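Local structure of replication protein (Sphinx1.76-related DNA, 6H24) at residues L3-L17 with A116-F128. The protein is a plasmid-encoded replication protein, probably an initiator of DNA replication, present here as its winged-helix WH1 domain. Sequence-based numbering, arbitrary orientation.
Sequences LIVKDNALMNASYNL and AVVPLITRLEEQF
L120 lies alongside the L10 side chain, the two running in opposite directions, with L120 CD1 3.8 Å from L10 CD2. L120 is the N-cap residue of helix 121-128. Its other methyl, CD2, rests against D7 CB and is also near L3. L10 CD2 reaches on to L124 CD2, where the two leucines cross at about a right angle. M11 CE packs on L124 CD2 at 3.7 Å.

Polar groups flank this apolar strip. The K6 chain is extended up to a bend at chi3 (59°), which brings the amine to A116; on the way K6 CE passes L120 CD1. K6 NZ gives a 3.0 Å hydrogen bond to A116 O, in the carbonyl plane and on a lone pair. D7 and R123 form a salt bridge. R123 NE meets the syn lone pair of D7 OD2 at 3.0 Å, close to the guanidinium plane. The second bond, R123 NH2 to D7 OD1, is weak, and the carboxylate and guanidinium planes are 36° apart. M11 SD sits over one face of the guanidinium, and R123 NH1 bonds weakly to E126 OE1. A leucine in place of R123 would probably leave the D7 carboxylate without its charged mate and M11 SD without the flat group beneath it.

Further along, Q127 NE2 donates to S14 OG at 3.1 Å, and S14 OG lies very close to M11 O in its own helix. F128 CZ touches L17 CD2 at 3.8 Å.

The axes of 3-14 and 121-128 run at 37° to each other and come within 11.0 Å. The contact joins the first and last helices of the winged-helix domain. K6 and L10 also touch Y81 and F79 of strand 78-85, while I121 and F128 pack on helix 19-34.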
ATOM      1  N   LEU A   3     -12.173  10.454  12.442  1.00 32.77           N
ATOM      2  CA  LEU A   3     -10.863  11.051  12.197  1.00 32.44           C
ATOM      3  C   LEU A   3     -10.028  11.095  13.473  1.00 31.67           C
ATOM      4  O   LEU A   3      -8.814  10.871  13.430  1.00 30.74           O
ATOM      5  CB  LEU A   3     -11.017  12.455  11.608  1.00 34.53           C
ATOM      6  CG  LEU A   3      -9.711  13.141  11.182  1.00 35.07           C
ATOM      7  CD1 LEU A   3      -8.888  12.308  10.186  1.00 33.98           C
ATOM      8  CD2 LEU A   3     -10.041  14.531  10.607  1.00 38.22           C
ATOM      9  N   ILE A   4     -10.672  11.311  14.625  1.00 33.72           N
ATOM     10  CA  ILE A   4      -9.944  11.294  15.890  1.00 35.62           C
ATOM     11  C   ILE A   4      -9.407   9.897  16.178  1.00 33.58           C
ATOM     12  O   ILE A   4      -8.271   9.741  16.644  1.00 32.63           O
ATOM     13  CB  ILE A   4     -10.851  11.790  17.032  1.00 38.88           C
ATOM     14  N   VAL A   5     -10.189   8.860  15.873  1.00 33.49           N
ATOM     15  CA  VAL A   5      -9.745   7.497  16.148  1.00 33.52           C
ATOM     16  C   VAL A   5      -8.542   7.145  15.281  1.00 30.92           C
ATOM     17  O   VAL A   5      -7.563   6.559  15.761  1.00 29.96           O
ATOM     18  CB  VAL A   5     -10.901   6.502  15.944  1.00 35.78           C
ATOM     19  CG1 VAL A   5     -10.415   5.077  16.119  1.00 35.32           C
ATOM     20  CG2 VAL A   5     -12.014   6.776  16.944  1.00 39.19           C
ATOM     21  N   LYS A   6      -8.609   7.455  13.981  1.00 29.53           N
ATOM     22  CA  LYS A   6      -7.492   7.124  13.097  1.00 27.23           C
ATOM     23  C   LYS A   6      -6.252   7.926  13.480  1.00 26.73           C
ATOM     24  O   LYS A   6      -5.143   7.384  13.517  1.00 25.73           O
ATOM     25  CB  LYS A   6      -7.880   7.331  11.631  1.00 27.76           C
ATOM     26  CG  LYS A   6      -6.786   6.877  10.652  1.00 27.01           C
ATOM     27  CD  LYS A   6      -7.174   7.004   9.170  1.00 28.47           C
ATOM     28  CE  LYS A   6      -7.531   8.399   8.719  1.00 29.98           C
ATOM     29  NZ  LYS A   6      -7.704   8.390   7.238  1.00 32.04           N
ATOM     30  N   ASP A   7      -6.424   9.225  13.748  1.00 27.84           N
ATOM     31  CA  ASP A   7      -5.318  10.071  14.189  1.00 28.34           C
ATOM     32  C   ASP A   7      -4.642   9.456  15.409  1.00 28.22           C
ATOM     33  O   ASP A   7      -3.416   9.292  15.444  1.00 27.67           O
ATOM     34  CB  ASP A   7      -5.878  11.469  14.494  1.00 30.53           C
ATOM     35  CG  ASP A   7      -4.810  12.515  14.830  1.00 32.88           C
ATOM     36  OD1 ASP A   7      -3.812  12.196  15.505  1.00 34.55           O
ATOM     37  OD2 ASP A   7      -5.006  13.696  14.447  1.00 35.71           O
ATOM     38  N   ASN A   8      -5.444   9.043  16.394  1.00 29.07           N
ATOM     39  CA  ASN A   8      -4.903   8.427  17.599  1.00 29.97           C
ATOM     40  C   ASN A   8      -4.123   7.163  17.271  1.00 28.44           C
ATOM     41  O   ASN A   8      -3.026   6.940  17.795  1.00 28.75           O
ATOM     42  CB  ASN A   8      -6.034   8.091  18.569  1.00 33.61           C
ATOM     43  CG  ASN A   8      -6.602   9.311  19.250  1.00 40.21           C
ATOM     44  OD1 ASN A   8      -6.001  10.387  19.234  1.00 44.02           O
ATOM     45  ND2 ASN A   8      -7.762   9.148  19.870  1.00 42.53           N
ATOM     46  N   ALA A   9      -4.700   6.298  16.434  1.00 27.33           N
ATOM     47  CA  ALA A   9      -4.032   5.043  16.100  1.00 26.46           C
ATOM     48  C   ALA A   9      -2.716   5.303  15.382  1.00 24.89           C
ATOM     49  O   ALA A   9      -1.705   4.643  15.660  1.00 24.57           O
ATOM     50  CB  ALA A   9      -4.950   4.166  15.250  1.00 26.40           C
ATOM     51  N   LEU A  10      -2.710   6.247  14.440  1.00 24.27           N
ATOM     52  CA  LEU A  10      -1.490   6.535  13.692  1.00 23.45           C
ATOM     53  C   LEU A  10      -0.425   7.151  14.594  1.00 24.46           C
ATOM     54  O   LEU A  10       0.760   6.805  14.492  1.00 23.44           O
ATOM     55  CB  LEU A  10      -1.803   7.458  12.517  1.00 23.82           C
ATOM     56  CG  LEU A  10      -0.617   7.753  11.599  1.00 22.85           C
ATOM     57  CD1 LEU A  10      -0.162   6.453  10.946  1.00 22.26           C
ATOM     58  CD2 LEU A  10      -0.960   8.787  10.546  1.00 25.13           C
ATOM     59  N   MET A  11      -0.817   8.078  15.475  1.00 25.68           N
ATOM     60  CA  MET A  11       0.163   8.708  16.352  1.00 27.67           C
ATOM     61  C   MET A  11       0.770   7.697  17.319  1.00 28.61           C
ATOM     62  O   MET A  11       1.980   7.718  17.572  1.00 30.05           O
ATOM     63  CB  MET A  11      -0.483   9.859  17.126  1.00 31.04           C
ATOM     64  CG  MET A  11      -0.955  11.037  16.277  1.00 33.68           C
ATOM     65  SD  MET A  11       0.309  11.715  15.172  1.00 35.63           S
ATOM     66  CE  MET A  11      -0.351  11.225  13.578  1.00 32.11           C
ATOM     67  N   ASN A  12      -0.049   6.793  17.862  1.00 28.57           N
ATOM     68  CA  ASN A  12       0.493   5.761  18.735  1.00 32.97           C
ATOM     69  C   ASN A  12       1.442   4.855  17.962  1.00 27.40           C
ATOM     70  O   ASN A  12       2.495   4.458  18.476  1.00 28.41           O
ATOM     71  CB  ASN A  12      -0.639   4.952  19.364  1.00 44.39           C
ATOM     72  CG  ASN A  12      -1.201   5.611  20.610  1.00 58.55           C
ATOM     73  OD1 ASN A  12      -0.476   5.874  21.567  1.00 66.96           O
ATOM     74  ND2 ASN A  12      -2.503   5.871  20.606  1.00 61.18           N
ATOM     75  N   ALA A  13       1.087   4.516  16.721  1.00 24.71           N
ATOM     76  CA  ALA A  13       1.974   3.701  15.896  1.00 23.99           C
ATOM     77  C   ALA A  13       3.250   4.451  15.531  1.00 23.46           C
ATOM     78  O   ALA A  13       4.305   3.832  15.342  1.00 23.21           O
ATOM     79  CB  ALA A  13       1.235   3.249  14.634  1.00 24.17           C
ATOM     80  N   SER A  14       3.181   5.779  15.443  1.00 24.04           N
ATOM     81  CA  SER A  14       4.345   6.569  15.048  1.00 24.43           C
ATOM     82  C   SER A  14       5.513   6.408  16.013  1.00 26.02           C
ATOM     83  O   SER A  14       6.671   6.559  15.606  1.00 27.85           O
ATOM     84  CB  SER A  14       3.944   8.043  14.925  1.00 24.98           C
ATOM     85  OG  SER A  14       3.875   8.685  16.187  1.00 26.91           O
ATOM     86  N   TYR A  15       5.242   6.107  17.287  1.00 25.81           N
ATOM     87  CA  TYR A  15       6.314   5.914  18.255  1.00 27.56           C
ATOM     88  C   TYR A  15       7.229   4.753  17.889  1.00 27.86           C
ATOM     89  O   TYR A  15       8.347   4.676  18.411  1.00 30.47           O
ATOM     90  CB  TYR A  15       5.754   5.659  19.655  1.00 32.83           C
ATOM     91  CG  TYR A  15       4.932   6.777  20.261  1.00 41.84           C
ATOM     92  CD1 TYR A  15       5.170   8.109  19.941  1.00 45.31           C
ATOM     93  CD2 TYR A  15       3.925   6.495  21.172  1.00 48.44           C
ATOM     94  CE1 TYR A  15       4.418   9.128  20.513  1.00 49.72           C
ATOM     95  CE2 TYR A  15       3.169   7.499  21.743  1.00 52.64           C
ATOM     96  CZ  TYR A  15       3.417   8.812  21.412  1.00 51.51           C
ATOM     97  OH  TYR A  15       2.656   9.804  21.992  1.00 51.71           O
ATOM     98  N   ASN A  16       6.772   3.837  17.038  1.00 27.89           N
ATOM     99  CA  ASN A  16       7.572   2.665  16.708  1.00 33.19           C
ATOM    100  C   ASN A  16       8.586   2.946  15.612  1.00 27.63           C
ATOM    101  O   ASN A  16       9.539   2.174  15.451  1.00 25.93           O
ATOM    102  CB  ASN A  16       6.671   1.521  16.236  1.00 45.93           C
ATOM    103  CG  ASN A  16       5.546   1.229  17.198  1.00 60.89           C
ATOM    104  OD1 ASN A  16       5.717   1.291  18.414  1.00 64.69           O
ATOM    105  ND2 ASN A  16       4.376   0.911  16.654  1.00 68.26           N
ATOM    106  N   LEU A  17       8.399   4.019  14.848  1.00 24.17           N
ATOM    107  CA  LEU A  17       9.314   4.325  13.763  1.00 23.32           C
ATOM    108  C   LEU A  17      10.661   4.754  14.326  1.00 24.54           C
ATOM    109  O   LEU A  17      10.734   5.528  15.282  1.00 25.26           O
ATOM    110  CB  LEU A  17       8.756   5.449  12.889  1.00 22.94           C
ATOM    111  CG  LEU A  17       7.794   5.081  11.764  1.00 23.98           C
ATOM    112  CD1 LEU A  17       6.643   4.233  12.285  1.00 24.69           C
ATOM    113  CD2 LEU A  17       7.300   6.348  11.075  1.00 25.50           C
ATOM    114  N   ALA A 116      -4.844   5.974   3.703  1.00 19.81           N
ATOM    115  CA  ALA A 116      -5.292   6.320   5.048  1.00 22.14           C
ATOM    116  C   ALA A 116      -4.384   7.355   5.702  1.00 20.95           C
ATOM    117  O   ALA A 116      -4.838   8.117   6.574  1.00 21.58           O
ATOM    118  CB  ALA A 116      -5.343   5.066   5.920  1.00 23.77           C
ATOM    119  N   VAL A 117      -3.115   7.387   5.310  1.00 20.07           N
ATOM    120  CA  VAL A 117      -2.136   8.278   5.920  1.00 21.73           C
ATOM    121  C   VAL A 117      -2.157   9.664   5.285  1.00 20.89           C
ATOM    122  O   VAL A 117      -1.912  10.664   5.973  1.00 21.75           O
ATOM    123  CB  VAL A 117      -0.747   7.623   5.814  1.00 21.85           C
ATOM    124  CG1 VAL A 117       0.334   8.571   6.289  1.00 23.12           C
ATOM    125  CG2 VAL A 117      -0.723   6.322   6.621  1.00 23.13           C
ATOM    126  N   VAL A 118      -2.472   9.736   3.990  1.00 20.94           N
ATOM    127  CA  VAL A 118      -2.410  11.007   3.266  1.00 21.98           C
ATOM    128  C   VAL A 118      -3.093  12.151   4.020  1.00 23.63           C
ATOM    129  O   VAL A 118      -2.501  13.237   4.115  1.00 23.75           O
ATOM    130  CB  VAL A 118      -2.958  10.826   1.847  1.00 22.08           C
ATOM    131  CG1 VAL A 118      -3.153  12.167   1.178  1.00 22.69           C
ATOM    132  CG2 VAL A 118      -2.037   9.948   1.000  1.00 20.78           C
ATOM    133  N   PRO A 119      -4.314  12.002   4.546  1.00 24.79           N
ATOM    134  CA  PRO A 119      -4.973  13.150   5.200  1.00 25.16           C
ATOM    135  C   PRO A 119      -4.342  13.545   6.519  1.00 26.07           C
ATOM    136  O   PRO A 119      -4.640  14.634   7.025  1.00 27.24           O
ATOM    137  CB  PRO A 119      -6.416  12.674   5.416  1.00 26.83           C
ATOM    138  CG  PRO A 119      -6.388  11.195   5.258  1.00 27.91           C
ATOM    139  CD  PRO A 119      -5.203  10.828   4.428  1.00 26.30           C
ATOM    140  N   LEU A 120      -3.480  12.706   7.083  1.00 23.88           N
ATOM    141  CA  LEU A 120      -2.814  12.987   8.348  1.00 25.35           C
ATOM    142  C   LEU A 120      -1.349  13.370   8.169  1.00 23.48           C
ATOM    143  O   LEU A 120      -0.605  13.390   9.151  1.00 22.61           O
ATOM    144  CB  LEU A 120      -2.929  11.774   9.271  1.00 25.39           C
ATOM    145  CG  LEU A 120      -4.341  11.519   9.802  1.00 27.24           C
ATOM    146  CD1 LEU A 120      -4.483  10.115  10.375  1.00 26.87           C
ATOM    147  CD2 LEU A 120      -4.711  12.561  10.845  1.00 30.52           C
ATOM    148  N   ILE A 121      -0.917  13.693   6.948  1.00 24.40           N
ATOM    149  CA  ILE A 121       0.494  13.999   6.723  1.00 27.02           C
ATOM    150  C   ILE A 121       0.916  15.239   7.515  1.00 23.99           C
ATOM    151  O   ILE A 121       2.027  15.287   8.050  1.00 23.90           O
ATOM    152  CB  ILE A 121       0.777  14.158   5.221  1.00 40.30           C
ATOM    153  CG1 ILE A 121       0.873  12.784   4.554  1.00 52.87           C
ATOM    154  CG2 ILE A 121       2.087  14.894   4.999  1.00 42.27           C
ATOM    155  CD1 ILE A 121       2.166  12.042   4.870  1.00 61.67           C
ATOM    156  N   THR A 122       0.051  16.254   7.608  1.00 25.24           N
ATOM    157  CA  THR A 122       0.439  17.434   8.374  1.00 26.05           C
ATOM    158  C   THR A 122       0.563  17.110   9.856  1.00 24.76           C
ATOM    159  O   THR A 122       1.409  17.693  10.548  1.00 25.04           O
ATOM    160  CB  THR A 122      -0.534  18.591   8.150  1.00 30.85           C
ATOM    161  OG1 THR A 122      -0.479  18.975   6.775  1.00 30.85           O
ATOM    162  CG2 THR A 122      -0.128  19.783   9.008  1.00 35.87           C
ATOM    163  N   ARG A 123      -0.265  16.192  10.363  1.00 24.34           N
ATOM    164  CA  ARG A 123      -0.117  15.751  11.746  1.00 26.31           C
ATOM    165  C   ARG A 123       1.209  15.025  11.946  1.00 23.61           C
ATOM    166  O   ARG A 123       1.868  15.189  12.980  1.00 23.97           O
ATOM    167  CB  ARG A 123      -1.282  14.847  12.140  1.00 32.38           C
ATOM    168  CG  ARG A 123      -2.617  15.569  12.239  1.00 43.57           C
ATOM    169  CD  ARG A 123      -2.721  16.376  13.531  1.00 54.38           C
ATOM    170  NE  ARG A 123      -2.698  15.517  14.715  1.00 63.10           N
ATOM    171  CZ  ARG A 123      -1.674  15.403  15.560  1.00 71.51           C
ATOM    172  NH1 ARG A 123      -0.558  16.098  15.381  1.00 73.10           N
ATOM    173  NH2 ARG A 123      -1.774  14.586  16.598  1.00 76.95           N
ATOM    174  N   LEU A 124       1.618  14.212  10.967  1.00 21.54           N
ATOM    175  CA  LEU A 124       2.918  13.556  11.066  1.00 22.08           C
ATOM    176  C   LEU A 124       4.053  14.570  11.018  1.00 22.62           C
ATOM    177  O   LEU A 124       5.055  14.414  11.721  1.00 22.52           O
ATOM    178  CB  LEU A 124       3.094  12.522   9.958  1.00 21.85           C
ATOM    179  CG  LEU A 124       2.220  11.271  10.051  1.00 22.59           C
ATOM    180  CD1 LEU A 124       2.404  10.402   8.806  1.00 22.91           C
ATOM    181  CD2 LEU A 124       2.526  10.478  11.312  1.00 21.89           C
ATOM    182  N   GLU A 125       3.941  15.590  10.162  1.00 24.04           N
ATOM    183  CA  GLU A 125       4.973  16.625  10.137  1.00 25.25           C
ATOM    184  C   GLU A 125       5.118  17.253  11.518  1.00 25.46           C
ATOM    185  O   GLU A 125       6.240  17.509  11.974  1.00 26.62           O
ATOM    186  CB  GLU A 125       4.669  17.658   9.048  1.00 26.54           C
ATOM    187  CG  GLU A 125       5.725  18.768   8.935  1.00 28.88           C
ATOM    188  CD  GLU A 125       5.491  19.733   7.774  1.00 31.50           C
ATOM    189  OE1 GLU A 125       4.371  19.779   7.219  1.00 32.14           O
ATOM    190  OE2 GLU A 125       6.443  20.472   7.430  1.00 34.26           O
ATOM    191  N   GLU A 126       3.994  17.504  12.204  1.00 25.46           N
ATOM    192  CA  GLU A 126       4.027  18.055  13.556  1.00 28.65           C
ATOM    193  C   GLU A 126       4.652  17.065  14.529  1.00 28.61           C
ATOM    194  O   GLU A 126       5.522  17.423  15.332  1.00 31.41           O
ATOM    195  CB  GLU A 126       2.608  18.408  14.018  1.00 34.93           C
ATOM    196  CG  GLU A 126       1.931  19.497  13.200  1.00 41.55           C
ATOM    197  CD  GLU A 126       0.446  19.645  13.505  1.00 47.82           C
ATOM    198  OE1 GLU A 126      -0.057  18.973  14.431  1.00 49.30           O
ATOM    199  OE2 GLU A 126      -0.221  20.439  12.808  1.00 50.50           O
ATOM    200  N   GLN A 127       4.231  15.801  14.445  1.00 26.15           N
ATOM    201  CA  GLN A 127       4.710  14.768  15.354  1.00 26.36           C
ATOM    202  C   GLN A 127       6.220  14.604  15.269  1.00 26.24           C
ATOM    203  O   GLN A 127       6.890  14.370  16.282  1.00 28.68           O
ATOM    204  CB  GLN A 127       4.010  13.447  15.008  1.00 27.62           C
ATOM    205  CG  GLN A 127       4.266  12.309  15.970  1.00 30.75           C
ATOM    206  CD  GLN A 127       3.383  12.380  17.194  1.00 33.06           C
ATOM    207  OE1 GLN A 127       2.851  13.441  17.532  1.00 32.65           O
ATOM    208  NE2 GLN A 127       3.215  11.246  17.868  1.00 34.35           N
ATOM    209  N   PHE A 128       6.760  14.672  14.059  1.00 24.65           N
ATOM    210  CA  PHE A 128       8.156  14.362  13.785  1.00 25.91           C
ATOM    211  C   PHE A 128       9.097  15.555  13.818  1.00 28.15           C
ATOM    212  O   PHE A 128      10.312  15.351  13.895  1.00 31.62           O
ATOM    213  CB  PHE A 128       8.247  13.659  12.427  1.00 25.32           C
ATOM    214  CG  PHE A 128       7.592  12.298  12.394  1.00 26.38           C
ATOM    215  CD1 PHE A 128       7.343  11.590  13.561  1.00 27.94           C
ATOM    216  CD2 PHE A 128       7.197  11.747  11.191  1.00 24.86           C
ATOM    217  CE1 PHE A 128       6.739  10.341  13.521  1.00 28.21           C
ATOM    218  CE2 PHE A 128       6.591  10.502  11.148  1.00 25.02           C
ATOM    219  CZ  PHE A 128       6.358   9.803  12.312  1.00 25.81           C
TER